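Local atomic coordinates of HI1317 (Haemophilus influenzae, PDB entry 1JOV), a protein that probably catalyses the interconversion of the alpha and beta anomers of D-glucose 6-phosphate. Residues A[105-113]-A[123-131]; A[211-219]-A[261-269]. All coordinates share one frame; numbering follows the deposited sequence. Where two conformers were deposited one is given.

Contact 1: residues A[105-113]-A[123-131]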
loop_
_atom_site.group_PDB
_atom_site.type_symbol
_atom_site.label_atom_id
_atom_site.label_comp_id
_atom_site.label_asym_id
_atom_site.label_seq_id
_atom_site.Cartn_x
_atom_site.Cartn_y
_atom_site.Cartn_z
ATOM N N VAL A 105 -20.396 7.829 12.789
ATOM C CA VAL A 105 -20.777 6.527 13.180
ATOM C C VAL A 105 -20.266 5.410 12.333
ATOM O O VAL A 105 -19.773 4.436 12.857
ATOM C CB VAL A 105 -22.357 6.446 13.254
ATOM C CG1 VAL A 105 -22.808 5.026 13.014
ATOM C CG2 VAL A 105 -22.804 6.946 14.564
ATOM N N HIS A 106 -20.437 5.480 11.017
ATOM C CA HIS A 106 -20.003 4.293 10.264
ATOM C C HIS A 106 -18.817 4.535 9.360
ATOM O O HIS A 106 -18.628 3.772 8.435
ATOM C CB HIS A 106 -21.127 3.743 9.372
ATOM C CG HIS A 106 -22.306 3.262 10.141
ATOM N ND1 HIS A 106 -22.265 2.131 10.924
ATOM C CD2 HIS A 106 -23.538 3.788 10.293
ATOM C CE1 HIS A 106 -23.440 1.963 11.504
ATOM N NE2 HIS A 106 -24.228 2.956 11.138
ATOM N N LYS A 107 -18.083 5.605 9.578
ATOM C CA LYS A 107 -17.045 5.947 8.594
ATOM C C LYS A 107 -16.030 6.942 9.121
ATOM O O LYS A 107 -16.347 7.863 9.898
ATOM C CB LYS A 107 -17.717 6.545 7.375
ATOM C CG LYS A 107 -16.770 6.982 6.261
ATOM C CD LYS A 107 -17.420 8.005 5.320
ATOM C CE LYS A 107 -18.205 7.304 4.232
ATOM N NZ LYS A 107 -18.776 8.274 3.219
ATOM N N VAL A 108 -14.833 6.759 8.638
ATOM C CA VAL A 108 -13.779 7.662 9.040
ATOM C C VAL A 108 -13.000 8.101 7.833
ATOM O O VAL A 108 -12.576 7.275 7.031
ATOM C CB VAL A 108 -12.851 7.007 10.052
ATOM C CG1 VAL A 108 -11.724 7.934 10.462
ATOM C CG2 VAL A 108 -13.647 6.588 11.287
ATOM N N ARG A 109 -12.810 9.403 7.732
ATOM C CA ARG A 109 -12.025 9.911 6.574
ATOM C C ARG A 109 -10.797 10.653 7.051
ATOM O O ARG A 109 -10.939 11.571 7.814
ATOM C CB ARG A 109 -12.867 10.868 5.720
ATOM C CG ARG A 109 -12.086 11.312 4.417
ATOM C CD ARG A 109 -12.957 12.285 3.479
ATOM N NE ARG A 109 -12.167 12.674 2.272
ATOM C CZ ARG A 109 -12.243 12.103 1.072
ATOM N NH1 ARG A 109 -13.175 11.162 0.828
ATOM N NH2 ARG A 109 -11.432 12.544 0.088
ATOM N N LEU A 110 -9.560 10.272 6.598
ATOM C CA LEU A 110 -8.336 11.023 6.942
ATOM C C LEU A 110 -7.750 11.517 5.617
ATOM O O LEU A 110 -7.811 10.755 4.601
ATOM C CB LEU A 110 -7.311 10.009 7.484
ATOM C CG LEU A 110 -7.784 9.283 8.779
ATOM C CD1 LEU A 110 -6.531 8.397 9.218
ATOM C CD2 LEU A 110 -8.271 10.225 9.866
ATOM N N GLU A 111 -7.213 12.731 5.630
ATOM C CA GLU A 111 -6.563 13.303 4.408
ATOM C C GLU A 111 -5.183 13.718 4.821
ATOM O O GLU A 111 -5.006 14.257 5.896
ATOM C CB GLU A 111 -7.285 14.540 3.801
ATOM C CG GLU A 111 -8.681 14.067 3.353
ATOM C CD GLU A 111 -9.468 15.181 2.658
ATOM O OE1 GLU A 111 -8.884 16.269 2.398
ATOM O OE2 GLU A 111 -10.677 14.972 2.385
ATOM N N PHE A 112 -4.227 13.441 3.974
ATOM C CA PHE A 112 -2.820 13.771 4.175
ATOM C C PHE A 112 -2.359 14.610 3.028
ATOM O O PHE A 112 -2.817 14.432 1.906
ATOM C CB PHE A 112 -2.012 12.464 4.246
ATOM C CG PHE A 112 -2.462 11.613 5.398
ATOM C CD1 PHE A 112 -1.934 11.828 6.648
ATOM C CD2 PHE A 112 -3.437 10.621 5.225
ATOM C CE1 PHE A 112 -2.326 11.056 7.705
ATOM C CE2 PHE A 112 -3.833 9.842 6.304
ATOM C CZ PHE A 112 -3.278 10.061 7.537
ATOM N N GLU A 113 -1.434 15.545 3.258
ATOM C CA GLU A 113 -0.898 16.311 2.125
ATOM C C GLU A 113 0.663 16.330 2.186
ATOM O O GLU A 113 1.224 16.247 3.296
ATOM C CB GLU A 113 -1.401 17.747 2.161
ATOM C CG GLU A 113 -2.945 17.780 1.880
ATOM C CD GLU A 113 -3.547 19.123 2.173
ATOM O OE1 GLU A 113 -3.172 19.690 3.227
ATOM O OE2 GLU A 113 -4.310 19.622 1.343
ATOM N N ALA A 123 1.056 16.729 -3.423
ATOM C CA ALA A 123 0.237 15.504 -3.568
ATOM C C ALA A 123 -0.677 15.410 -2.356
ATOM O O ALA A 123 -0.479 16.045 -1.294
ATOM C CB ALA A 123 1.128 14.221 -3.710
ATOM N N LYS A 124 -1.682 14.588 -2.519
ATOM C CA LYS A 124 -2.644 14.370 -1.455
ATOM C C LYS A 124 -2.906 12.862 -1.283
ATOM O O LYS A 124 -2.796 12.126 -2.259
ATOM C CB LYS A 124 -3.928 15.133 -1.770
ATOM C CG LYS A 124 -5.009 15.087 -0.690
ATOM C CD LYS A 124 -6.075 16.130 -0.939
ATOM C CE LYS A 124 -6.795 15.914 -2.266
ATOM N NZ LYS A 124 -7.991 16.787 -2.401
ATOM N N VAL A 125 -3.259 12.391 -0.122
ATOM C CA VAL A 125 -3.750 11.010 0.017
ATOM C C VAL A 125 -4.978 11.072 0.883
ATOM O O VAL A 125 -4.974 11.706 1.947
ATOM C CB VAL A 125 -2.731 10.053 0.679
ATOM C CG1 VAL A 125 -3.417 8.779 1.121
ATOM C CG2 VAL A 125 -1.585 9.740 -0.279
ATOM N N SER A 126 -6.046 10.399 0.439
ATOM C CA SER A 126 -7.179 10.281 1.338
ATOM C C SER A 126 -7.391 8.813 1.668
ATOM O O SER A 126 -7.179 7.931 0.863
ATOM C CB SER A 126 -8.537 10.767 0.714
ATOM O OG SER A 126 -8.857 10.029 -0.453
ATOM N N MET A 127 -7.922 8.559 2.850
ATOM C CA MET A 127 -8.222 7.206 3.251
ATOM C C MET A 127 -9.609 7.197 3.893
ATOM O O MET A 127 -9.833 7.990 4.768
ATOM C CB MET A 127 -7.211 6.685 4.294
ATOM C CG MET A 127 -5.752 6.758 3.732
ATOM S SD MET A 127 -4.614 6.156 5.051
ATOM C CE MET A 127 -3.029 6.538 4.248
ATOM N N VAL A 128 -10.516 6.344 3.420
ATOM C CA VAL A 128 -11.863 6.265 3.917
ATOM C C VAL A 128 -12.062 4.841 4.470
ATOM O O VAL A 128 -11.938 3.866 3.744
ATOM C CB VAL A 128 -12.932 6.576 2.824
ATOM C CG1 VAL A 128 -14.333 6.552 3.431
ATOM C CG2 VAL A 128 -12.652 7.911 2.158
ATOM N N PHE A 129 -12.358 4.761 5.764
ATOM C CA PHE A 129 -12.564 3.499 6.471
ATOM C C PHE A 129 -14.036 3.235 6.838
ATOM O O PHE A 129 -14.663 4.011 7.569
ATOM C CB PHE A 129 -11.759 3.499 7.797
ATOM C CG PHE A 129 -10.277 3.776 7.612
ATOM C CD1 PHE A 129 -9.402 2.722 7.372
ATOM C CD2 PHE A 129 -9.745 5.055 7.667
ATOM C CE1 PHE A 129 -8.053 2.901 7.198
ATOM C CE2 PHE A 129 -8.389 5.251 7.510
ATOM C CZ PHE A 129 -7.511 4.186 7.269
ATOM N N THR A 130 -14.530 2.141 6.317
ATOM C CA THR A 130 -15.883 1.618 6.572
ATOM C C THR A 130 -15.626 0.124 6.811
ATOM O O THR A 130 -14.686 -0.276 7.511
ATOM C CB THR A 130 -16.783 1.831 5.311
ATOM O OG1 THR A 130 -16.165 1.263 4.126
ATOM C CG2 THR A 130 -17.020 3.313 5.070
ATOM N N ASP A 131 -16.455 -0.762 6.268
ATOM C CA ASP A 131 -16.015 -2.143 6.237
ATOM C C ASP A 131 -14.970 -2.339 5.158
ATOM O O ASP A 131 -14.357 -3.409 5.047
ATOM C CB ASP A 131 -17.216 -3.073 5.919
ATOM C CG ASP A 131 -17.896 -2.721 4.591
ATOM O OD1 ASP A 131 -18.386 -1.570 4.431
ATOM O OD2 ASP A 131 -18.004 -3.543 3.632
HETATM O O HOH W 1 -9.849 14.243 -1.099
HETATM O O HOH W 2 -9.242 17.369 -0.138
#
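Arg109 lays its guanidinium over Ser126, whose CB sits under one face, 3.5 Å from Arg109 NH2. The arginine chain is extended from CG to NE, with CG anti to the backbone N (chi1 -175°), which carries it across the strand boundary; at its end NH1 comes 3.6 Å from Val128 CG2. Glu111 OE2 fixes the rotation of the group: Arg109 NE donates to its anti lone pair at 2.7 Å, nearly in the guanidinium plane, in a salt bridge along one strand. Glu111 OE1 turns to a water that, in the conformer given for Lys124, also accepts from Lys124 NZ, so the carboxylate can reach the partner strand indirectly.

The backbones form the antiparallel beta hairpin of strands 107-115 and 121-129, their local axes at 166°. Three hydrogen-bonded pairs, Val108-Phe129, Leu110-Met127 and Phe112-Val125, put their side chains on the face opposite Arg109, Glu111, Ser126 and Val128.

There Met127 and Phe112 cross at about a right angle in a Met-aromatic contact: Met127 SD lies 5.2 Å from the centroid of the Phe112 ring, on a line 66° off the ring normal. Leu110 CD1 meets Phe129 CE2 obliquely at 4.0 Å, and Val108 CB faces Phe129 CB at 4.3 Å. Ile35 of strand 31-36 packs on Leu110, Phe112 and Met127, while the Phe129 ring meets that of Trp45.

Contact 2: residues A[211-219]-A[261-269]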
loop_
_atom_site.group_PDB
_atom_site.type_symbol
_atom_site.label_atom_id
_atom_site.label_comp_id
_atom_site.label_asym_id
_atom_site.label_seq_id
_atom_site.Cartn_x
_atom_site.Cartn_y
_atom_site.Cartn_z
ATOM N N ARG A 211 -9.904 -16.509 3.899
ATOM C CA ARG A 211 -10.628 -15.297 3.567
ATOM C C ARG A 211 -10.282 -14.881 2.152
ATOM O O ARG A 211 -9.343 -15.412 1.549
ATOM C CB ARG A 211 -10.257 -14.156 4.487
ATOM C CG ARG A 211 -8.824 -13.639 4.359
ATOM C CD ARG A 211 -8.350 -12.869 5.612
ATOM N NE ARG A 211 -7.056 -12.185 5.461
ATOM C CZ ARG A 211 -6.622 -11.189 6.245
ATOM N NH1 ARG A 211 -7.386 -10.769 7.254
ATOM N NH2 ARG A 211 -5.434 -10.630 6.029
ATOM N N THR A 212 -11.020 -13.919 1.599
ATOM C CA THR A 212 -10.674 -13.359 0.325
ATOM C C THR A 212 -10.511 -11.854 0.453
ATOM O O THR A 212 -11.427 -11.207 0.946
ATOM C CB THR A 212 -11.838 -13.555 -0.622
ATOM O OG1 THR A 212 -11.874 -14.945 -0.932
ATOM C CG2 THR A 212 -11.554 -12.950 -1.990
ATOM N N ILE A 213 -9.392 -11.361 -0.018
ATOM C CA ILE A 213 -9.174 -9.923 -0.050
ATOM C C ILE A 213 -9.615 -9.455 -1.419
ATOM O O ILE A 213 -8.954 -9.751 -2.427
ATOM C CB ILE A 213 -7.694 -9.588 0.217
ATOM C CG1 ILE A 213 -7.242 -10.051 1.598
ATOM C CG2 ILE A 213 -7.438 -8.098 0.050
ATOM C CD1 ILE A 213 -5.872 -9.556 1.999
ATOM N N ALA A 214 -10.717 -8.712 -1.470
ATOM C CA ALA A 214 -11.211 -8.260 -2.795
ATOM C C ALA A 214 -10.701 -6.842 -3.107
ATOM O O ALA A 214 -10.725 -6.014 -2.198
ATOM C CB ALA A 214 -12.683 -8.260 -2.796
ATOM N N LEU A 215 -10.306 -6.572 -4.357
ATOM C CA LEU A 215 -9.734 -5.239 -4.699
ATOM C C LEU A 215 -10.488 -4.595 -5.830
ATOM O O LEU A 215 -10.649 -5.216 -6.899
ATOM C CB LEU A 215 -8.252 -5.306 -5.078
ATOM C CG LEU A 215 -7.416 -5.959 -4.022
ATOM C CD1 LEU A 215 -6.062 -6.198 -4.404
ATOM C CD2 LEU A 215 -7.607 -5.206 -2.661
ATOM N N HIS A 216 -10.969 -3.364 -5.602
ATOM C CA HIS A 216 -11.603 -2.576 -6.678
ATOM C C HIS A 216 -10.707 -1.361 -6.960
ATOM O O HIS A 216 -10.742 -0.399 -6.168
ATOM C CB HIS A 216 -12.995 -2.139 -6.266
ATOM C CG HIS A 216 -13.870 -1.732 -7.413
ATOM N ND1 HIS A 216 -15.247 -1.684 -7.318
ATOM C CD2 HIS A 216 -13.569 -1.364 -8.684
ATOM C CE1 HIS A 216 -15.754 -1.297 -8.477
ATOM N NE2 HIS A 216 -14.759 -1.096 -9.324
ATOM N N HIS A 217 -9.899 -1.428 -8.031
ATOM C CA HIS A 217 -8.967 -0.339 -8.358
ATOM C C HIS A 217 -9.682 0.777 -9.163
ATOM O O HIS A 217 -10.708 0.505 -9.772
ATOM C CB HIS A 217 -7.789 -0.859 -9.152
ATOM C CG HIS A 217 -7.119 -2.039 -8.524
ATOM N ND1 HIS A 217 -5.980 -1.926 -7.732
ATOM C CD2 HIS A 217 -7.444 -3.362 -8.535
ATOM C CE1 HIS A 217 -5.620 -3.126 -7.326
ATOM N NE2 HIS A 217 -6.491 -4.031 -7.809
ATOM N N HIS A 218 -9.174 1.993 -9.155
ATOM C CA HIS A 218 -9.716 3.063 -10.030
ATOM C C HIS A 218 -8.572 3.791 -10.717
ATOM O O HIS A 218 -7.584 4.126 -10.087
ATOM C CB HIS A 218 -10.556 4.074 -9.283
ATOM C CG HIS A 218 -11.647 3.342 -8.517
ATOM N ND1 HIS A 218 -12.863 3.025 -9.078
ATOM C CD2 HIS A 218 -11.683 2.897 -7.231
ATOM C CE1 HIS A 218 -13.612 2.407 -8.167
ATOM N NE2 HIS A 218 -12.923 2.332 -7.039
ATOM N N ASN A 219 -8.722 4.021 -11.997
ATOM C CA ASN A 219 -7.684 4.730 -12.755
ATOM C C ASN A 219 -6.283 4.118 -12.806
ATOM O O ASN A 219 -5.338 4.841 -13.087
ATOM C CB ASN A 219 -7.585 6.200 -12.349
ATOM C CG ASN A 219 -8.870 6.902 -12.512
ATOM O OD1 ASN A 219 -9.599 6.669 -13.501
ATOM N ND2 ASN A 219 -9.192 7.772 -11.572
ATOM N N SER A 261 -6.053 11.271 -10.157
ATOM C CA SER A 261 -5.818 10.378 -9.057
ATOM C C SER A 261 -5.798 8.911 -9.424
ATOM O O SER A 261 -6.197 8.528 -10.566
ATOM C CB SER A 261 -6.885 10.626 -8.008
ATOM O OG SER A 261 -8.103 10.349 -8.626
ATOM N N LEU A 262 -5.376 8.061 -8.492
ATOM C CA LEU A 262 -5.482 6.655 -8.685
ATOM C C LEU A 262 -5.837 6.133 -7.303
ATOM O O LEU A 262 -5.391 6.672 -6.290
ATOM C CB LEU A 262 -4.231 6.054 -9.317
ATOM C CG LEU A 262 -3.061 5.652 -8.398
ATOM C CD1 LEU A 262 -2.078 4.763 -9.141
ATOM C CD2 LEU A 262 -2.348 6.893 -7.862
ATOM N N SER A 263 -6.663 5.088 -7.246
ATOM C CA SER A 263 -7.017 4.594 -5.953
ATOM C C SER A 263 -7.314 3.128 -5.941
ATOM O O SER A 263 -7.382 2.490 -6.993
ATOM C CB SER A 263 -8.244 5.331 -5.435
ATOM O OG SER A 263 -9.383 5.053 -6.231
ATOM N N VAL A 264 -7.508 2.602 -4.733
ATOM C CA VAL A 264 -7.876 1.200 -4.523
ATOM C C VAL A 264 -8.841 1.111 -3.354
ATOM O O VAL A 264 -8.734 1.822 -2.342
ATOM C CB VAL A 264 -6.646 0.289 -4.294
ATOM C CG1 VAL A 264 -5.939 0.663 -3.005
ATOM C CG2 VAL A 264 -7.056 -1.184 -4.297
ATOM N N GLU A 265 -9.763 0.239 -3.545
ATOM C CA GLU A 265 -10.730 -0.071 -2.505
ATOM C C GLU A 265 -10.503 -1.535 -2.094
ATOM O O GLU A 265 -10.611 -2.458 -2.903
ATOM C CB GLU A 265 -12.197 0.089 -3.024
ATOM C CG GLU A 265 -13.244 -0.172 -1.972
ATOM C CD GLU A 265 -14.703 -0.202 -2.529
ATOM O OE1 GLU A 265 -15.296 0.891 -2.671
ATOM O OE2 GLU A 265 -15.225 -1.322 -2.794
ATOM N N ILE A 266 -10.127 -1.729 -0.837
ATOM C CA ILE A 266 -9.829 -3.028 -0.199
ATOM C C ILE A 266 -10.966 -3.522 0.709
ATOM O O ILE A 266 -11.528 -2.753 1.500
ATOM C CB ILE A 266 -8.512 -2.917 0.623
ATOM C CG1 ILE A 266 -7.498 -2.022 -0.100
ATOM C CG2 ILE A 266 -7.928 -4.300 0.864
ATOM C CD1 ILE A 266 -6.085 -2.167 0.413
ATOM N N SER A 267 -11.297 -4.816 0.601
ATOM C CA SER A 267 -12.377 -5.354 1.433
ATOM C C SER A 267 -12.114 -6.847 1.606
ATOM O O SER A 267 -11.270 -7.443 0.889
ATOM C CB SER A 267 -13.707 -5.150 0.700
ATOM O OG SER A 267 -13.590 -5.891 -0.479
ATOM N N LEU A 268 -12.731 -7.390 2.645
ATOM C CA LEU A 268 -12.640 -8.846 2.901
ATOM C C LEU A 268 -13.964 -9.528 2.612
ATOM O O LEU A 268 -15.014 -8.962 2.879
ATOM C CB LEU A 268 -12.372 -9.159 4.345
ATOM C CG LEU A 268 -10.986 -8.808 4.817
ATOM C CD1 LEU A 268 -10.880 -9.096 6.305
ATOM C CD2 LEU A 268 -10.007 -9.591 4.036
ATOM N N LYS A 269 -13.880 -10.756 2.118
ATOM C CA LYS A 269 -15.047 -11.631 1.952
ATOM C C LYS A 269 -14.561 -13.074 2.049
ATOM O O LYS A 269 -13.508 -13.358 2.651
ATOM C CB LYS A 269 -15.769 -11.372 0.629
ATOM C CG LYS A 269 -14.945 -11.654 -0.632
ATOM C CD LYS A 269 -15.687 -11.127 -1.870
ATOM C CE LYS A 269 -15.142 -11.709 -3.170
ATOM N NZ LYS A 269 -16.165 -11.600 -4.279
HETATM O O HOH W 3 -14.541 1.504 -5.405
HETATM O O HOH W 4 -8.722 7.603 -8.631
#
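Strands 211-218 and 261-268 are adjacent interior strands in an antiparallel sheet of the aldose 1-epimerase (galactose mutarotase-like) fold, their local axes at 163°. Backbone bonding is complete along the ladder: Thr212-Lys269, Ala214-Ser267, His216-Glu265 and His218-Ser263 each exchange two N-H...O bonds, eight in all. The straightest, at 172°, runs from His216 N to Glu265 O, whereas Thr212 N, Glu265 N and His218 N stand above the planes of the carbonyls they meet.

Apolar contacts gather on the face of Ile213, Leu215, Val264, Ile266 and Leu268. Ile266 CG2, placed anti to its own N, fits alongside both neighbours across the boundary, 3.7 Å from Leu215 CD2 and 3.9 Å from Ile213 CG2. Leu268 CD2 lies beside Ile213 CG1 and also over one face of the Arg211 guanidinium, which is held beyond the pair by the carbonyls of Asn154, Asp53 and Gln52. Phe153 of strand 145-154 covers Ile213, Leu215 and Ile266, joining this layer to the sheet that carries the predicted active-site residues His150 and Glu248. His217 stands alongside Val264, with ND1 3.7 Å from Val264 CG2. Thr212 CB and Lys269 CG touch side by side at 3.6 Å.

The polar side chains on the face of Ala214, among them His218 and Ser263, meet mainly by contact: Ser263 OG lies at the edge of the His218 ring, near its plane. Hydrogen bonds beyond the pair hold Ser263 OG, to His134, and both ring nitrogens of His217, ND1 with Thr249 and NE2 with Asn202. At the end of the pair, one water accepts from Asn219 ND2 at 3.0 Å and hydrogen-bonds Ser261 OG at 2.8 Å.

In the fold
From the N terminus, the chain first builds the antiparallel sheet of strands 3-10 to 41-47, which contact 1 later packs against. Contact 1 then closes a short hairpin, with nine residues between its segments. Contact 2 opens only afterwards and closes a longer excursion of 41 residues, which includes strands 222-227 and 244-251 of the seven-stranded sheet. The two are therefore in series, neither nested nor crossed. Both lie in the same eight-stranded sheet, where strand 133-139 stands between 121-129 and 261-268; their centres are 14 Å apart. Contact 2 thereby seats the C-terminal strand inside the sheet, beside strand 133-139, which follows the hairpin of contact 1.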